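Local coordinates for protein CAMP factor (Mobiluncus curtisii, PDB 6JLC) that probably acts as a secreted pore-forming toxin that contributes to the lysis of red blood cells in the CAMP haemolytic reaction, at residues V79-T84 with T108-R113. Sequence-based numbering, arbitrary orientation.
Sequences VEIGLT and TRAIMR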
ATOM      1  N   VAL A  79      -1.389 -11.288   8.786  1.00 22.97           N
ATOM      2  CA  VAL A  79      -2.681 -10.631   8.595  1.00 21.42           C
ATOM      3  C   VAL A  79      -2.642  -9.222   9.164  1.00 26.73           C
ATOM      4  O   VAL A  79      -3.135  -8.269   8.550  1.00 23.74           O
ATOM      5  CB  VAL A  79      -3.804 -11.476   9.225  1.00 23.27           C
ATOM      6  CG1 VAL A  79      -5.097 -10.675   9.347  1.00 29.52           C
ATOM      7  CG2 VAL A  79      -3.999 -12.757   8.411  1.00 22.98           C
ATOM      8  N   GLU A  80      -2.023  -9.067  10.338  1.00 24.50           N
ATOM      9  CA  GLU A  80      -1.950  -7.763  10.984  1.00 23.39           C
ATOM     10  C   GLU A  80      -1.107  -6.791  10.178  1.00 23.13           C
ATOM     11  O   GLU A  80      -1.418  -5.594  10.125  1.00 26.28           O
ATOM     12  CB  GLU A  80      -1.363  -7.906  12.389  1.00 21.86           C
ATOM     13  CG  GLU A  80      -1.631  -6.681  13.268  1.00 27.86           C
ATOM     14  CD  GLU A  80      -3.102  -6.578  13.636  1.00 33.39           C
ATOM     15  OE1 GLU A  80      -3.754  -7.640  13.722  1.00 31.35           O
ATOM     16  OE2 GLU A  80      -3.601  -5.452  13.850  1.00 31.23           O
ATOM     17  N   ILE A  81      -0.005  -7.271   9.599  1.00 24.30           N
ATOM     18  CA  ILE A  81       0.802  -6.407   8.746  1.00 22.72           C
ATOM     19  C   ILE A  81      -0.040  -5.904   7.582  1.00 24.82           C
ATOM     20  O   ILE A  81      -0.033  -4.710   7.250  1.00 25.03           O
ATOM     21  CB  ILE A  81       2.051  -7.154   8.252  1.00 21.79           C
ATOM     22  CG1 ILE A  81       3.011  -7.446   9.424  1.00 21.25           C
ATOM     23  CG2 ILE A  81       2.764  -6.333   7.183  1.00 24.31           C
ATOM     24  CD1 ILE A  81       4.065  -8.451   9.064  1.00 22.04           C
ATOM     25  N   GLY A  82      -0.793  -6.805   6.949  1.00 24.45           N
ATOM     26  CA  GLY A  82      -1.697  -6.382   5.885  1.00 27.05           C
ATOM     27  C   GLY A  82      -2.697  -5.332   6.346  1.00 32.72           C
ATOM     28  O   GLY A  82      -2.877  -4.299   5.696  1.00 28.79           O
ATOM     29  N   LEU A  83      -3.358  -5.590   7.482  1.00 27.63           N
ATOM     30  CA  LEU A  83      -4.344  -4.633   7.982  1.00 29.89           C
ATOM     31  C   LEU A  83      -3.708  -3.284   8.267  1.00 30.11           C
ATOM     32  O   LEU A  83      -4.312  -2.234   8.001  1.00 26.81           O
ATOM     33  CB  LEU A  83      -5.010  -5.159   9.254  1.00 29.57           C
ATOM     34  CG  LEU A  83      -5.839  -6.428   9.171  1.00 41.18           C
ATOM     35  CD1 LEU A  83      -6.223  -6.889  10.584  1.00 38.15           C
ATOM     36  CD2 LEU A  83      -7.077  -6.181   8.300  1.00 45.58           C
ATOM     37  N   THR A  84      -2.501  -3.292   8.839  1.00 26.51           N
ATOM     38  CA  THR A  84      -1.869  -2.047   9.263  1.00 26.39           C
ATOM     39  C   THR A  84      -1.501  -1.184   8.061  1.00 24.54           C
ATOM     40  O   THR A  84      -1.734   0.035   8.054  1.00 28.39           O
ATOM     41  CB  THR A  84      -0.625  -2.362  10.113  1.00 25.59           C
ATOM     42  OG1 THR A  84      -1.007  -3.168  11.243  1.00 27.48           O
ATOM     43  CG2 THR A  84       0.004  -1.072  10.623  1.00 26.97           C
ATOM     44  N   THR A 108       8.490  -2.917   9.454  1.00 23.16           N
ATOM     45  CA  THR A 108       9.738  -3.594   9.108  1.00 28.10           C
ATOM     46  C   THR A 108      10.156  -4.568  10.209  1.00 26.30           C
ATOM     47  O   THR A 108      10.530  -5.713   9.930  1.00 24.72           O
ATOM     48  CB  THR A 108      10.849  -2.568   8.845  1.00 26.25           C
ATOM     49  OG1 THR A 108      10.507  -1.780   7.692  1.00 26.67           O
ATOM     50  CG2 THR A 108      12.185  -3.266   8.602  1.00 24.94           C
ATOM     51  N   ARG A 109      10.093  -4.124  11.472  1.00 25.33           N
ATOM     52  CA  ARG A 109      10.438  -5.008  12.583  1.00 24.44           C
ATOM     53  C   ARG A 109       9.540  -6.235  12.603  1.00 27.12           C
ATOM     54  O   ARG A 109      10.009  -7.344  12.866  1.00 25.29           O
ATOM     55  CB  ARG A 109      10.330  -4.266  13.919  1.00 25.17           C
ATOM     56  CG  ARG A 109      11.419  -3.226  14.153  1.00 25.81           C
ATOM     57  CD  ARG A 109      11.356  -2.705  15.599  1.00 32.76           C
ATOM     58  NE  ARG A 109      11.559  -3.772  16.579  1.00 35.54           N
ATOM     59  CZ  ARG A 109      10.742  -4.035  17.599  1.00 37.46           C
ATOM     60  NH1 ARG A 109       9.643  -3.312  17.792  1.00 40.55           N
ATOM     61  NH2 ARG A 109      11.030  -5.026  18.432  1.00 38.15           N
ATOM     62  N   ALA A 110       8.239  -6.044  12.336  1.00 22.74           N
ATOM     63  CA  ALA A 110       7.301  -7.168  12.304  1.00 21.51           C
ATOM     64  C   ALA A 110       7.657  -8.152  11.196  1.00 24.30           C
ATOM     65  O   ALA A 110       7.581  -9.374  11.388  1.00 22.93           O
ATOM     66  CB  ALA A 110       5.866  -6.665  12.119  1.00 21.46           C
ATOM     67  N   ILE A 111       8.050  -7.641  10.023  1.00 21.47           N
ATOM     68  CA  ILE A 111       8.443  -8.531   8.925  1.00 22.89           C
ATOM     69  C   ILE A 111       9.711  -9.292   9.285  1.00 24.80           C
ATOM     70  O   ILE A 111       9.843 -10.493   9.003  1.00 23.97           O
ATOM     71  CB  ILE A 111       8.636  -7.739   7.619  1.00 25.00           C
ATOM     72  CG1 ILE A 111       7.295  -7.194   7.113  1.00 23.98           C
ATOM     73  CG2 ILE A 111       9.273  -8.636   6.545  1.00 25.37           C
ATOM     74  CD1 ILE A 111       7.448  -6.144   6.019  1.00 22.88           C
ATOM     75  N   MET A 112      10.696  -8.592   9.853  1.00 25.18           N
ATOM     76  CA  MET A 112      11.923  -9.277  10.252  1.00 25.29           C
ATOM     77  C   MET A 112      11.623 -10.384  11.259  1.00 27.52           C
ATOM     78  O   MET A 112      12.178 -11.486  11.166  1.00 27.19           O
ATOM     79  CB  MET A 112      12.936  -8.280  10.826  1.00 27.91           C
ATOM     80  CG  MET A 112      13.367  -7.185   9.854  1.00 29.99           C
ATOM     81  SD  MET A 112      14.084  -7.861   8.335  1.00 39.12           S
ATOM     82  CE  MET A 112      15.573  -8.632   8.974  1.00 44.67           C
ATOM     83  N   ARG A 113      10.719 -10.121  12.207  1.00 23.30           N
ATOM     84  CA  ARG A 113      10.384 -11.139  13.204  1.00 25.69           C
ATOM     85  C   ARG A 113       9.632 -12.308  12.577  1.00 26.96           C
ATOM     86  O   ARG A 113       9.936 -13.471  12.857  1.00 25.14           O
ATOM     87  CB  ARG A 113       9.563 -10.525  14.342  1.00 26.86           C
ATOM     88  CG  ARG A 113       9.466 -11.404  15.596  1.00 30.89           C
ATOM     89  CD  ARG A 113      10.842 -11.664  16.198  1.00 27.96           C
ATOM     90  NE  ARG A 113      11.316 -10.482  16.926  1.00 31.50           N
ATOM     91  CZ  ARG A 113      12.529 -10.345  17.464  1.00 38.59           C
ATOM     92  NH1 ARG A 113      13.431 -11.320  17.371  1.00 32.23           N
ATOM     93  NH2 ARG A 113      12.845  -9.213  18.099  1.00 38.73           N
TER
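Ile81 reaches across from helix 68-91 and ends against two side chains of helix 97-114, Ala110 and Ile111. Its CD1 does most of the touching: it lies 4.0 Å from Ala110 CB and equally 4.0 Å from Ile111 CG1, so the methyl sits against both neighbours at once. One carbon further back, Ile81 CG1 also meets Ala110 CB, so the alanine methyl packs alongside the last bond of the isoleucine. The two isoleucines meet at about a right angle, the end of Ile81 coming up against the ethyl branch of Ile111 rather than running beside it. With CG1 trans to the carbonyl carbon (chi1 -67°) and the chain then extended through chi2 at 166°, the ethyl arm of Ile81 is carried out toward the other helix. The two backbones come nearest here, Ile81 CA to Ala110 CA 7.4 Å, and this small, purely apolar patch of 115 Å² is buried.

Behind Ile81, the helix carries a doubly gripped carbonyl: Glu80 O accepts from Thr84 N and, at 2.7 Å, from Thr84 OG1, the two donors arriving from opposite faces of the carbonyl plane. The Glu80 carboxylate turns elsewhere, forming a salt bridge with Arg132 of helix 121-139.

The contact joins two consecutive, antiparallel helices in the five-helix lobe of this all-helical C-terminal part of the CAMP factor; the remaining three helices form a second lobe. Leu44 of helix 41-59 touches both isoleucines, while Leu131 of helix 121-139 packs on Ile81, which thus sits where helices 41-59, 68-91, 97-114 and 121-139 come together.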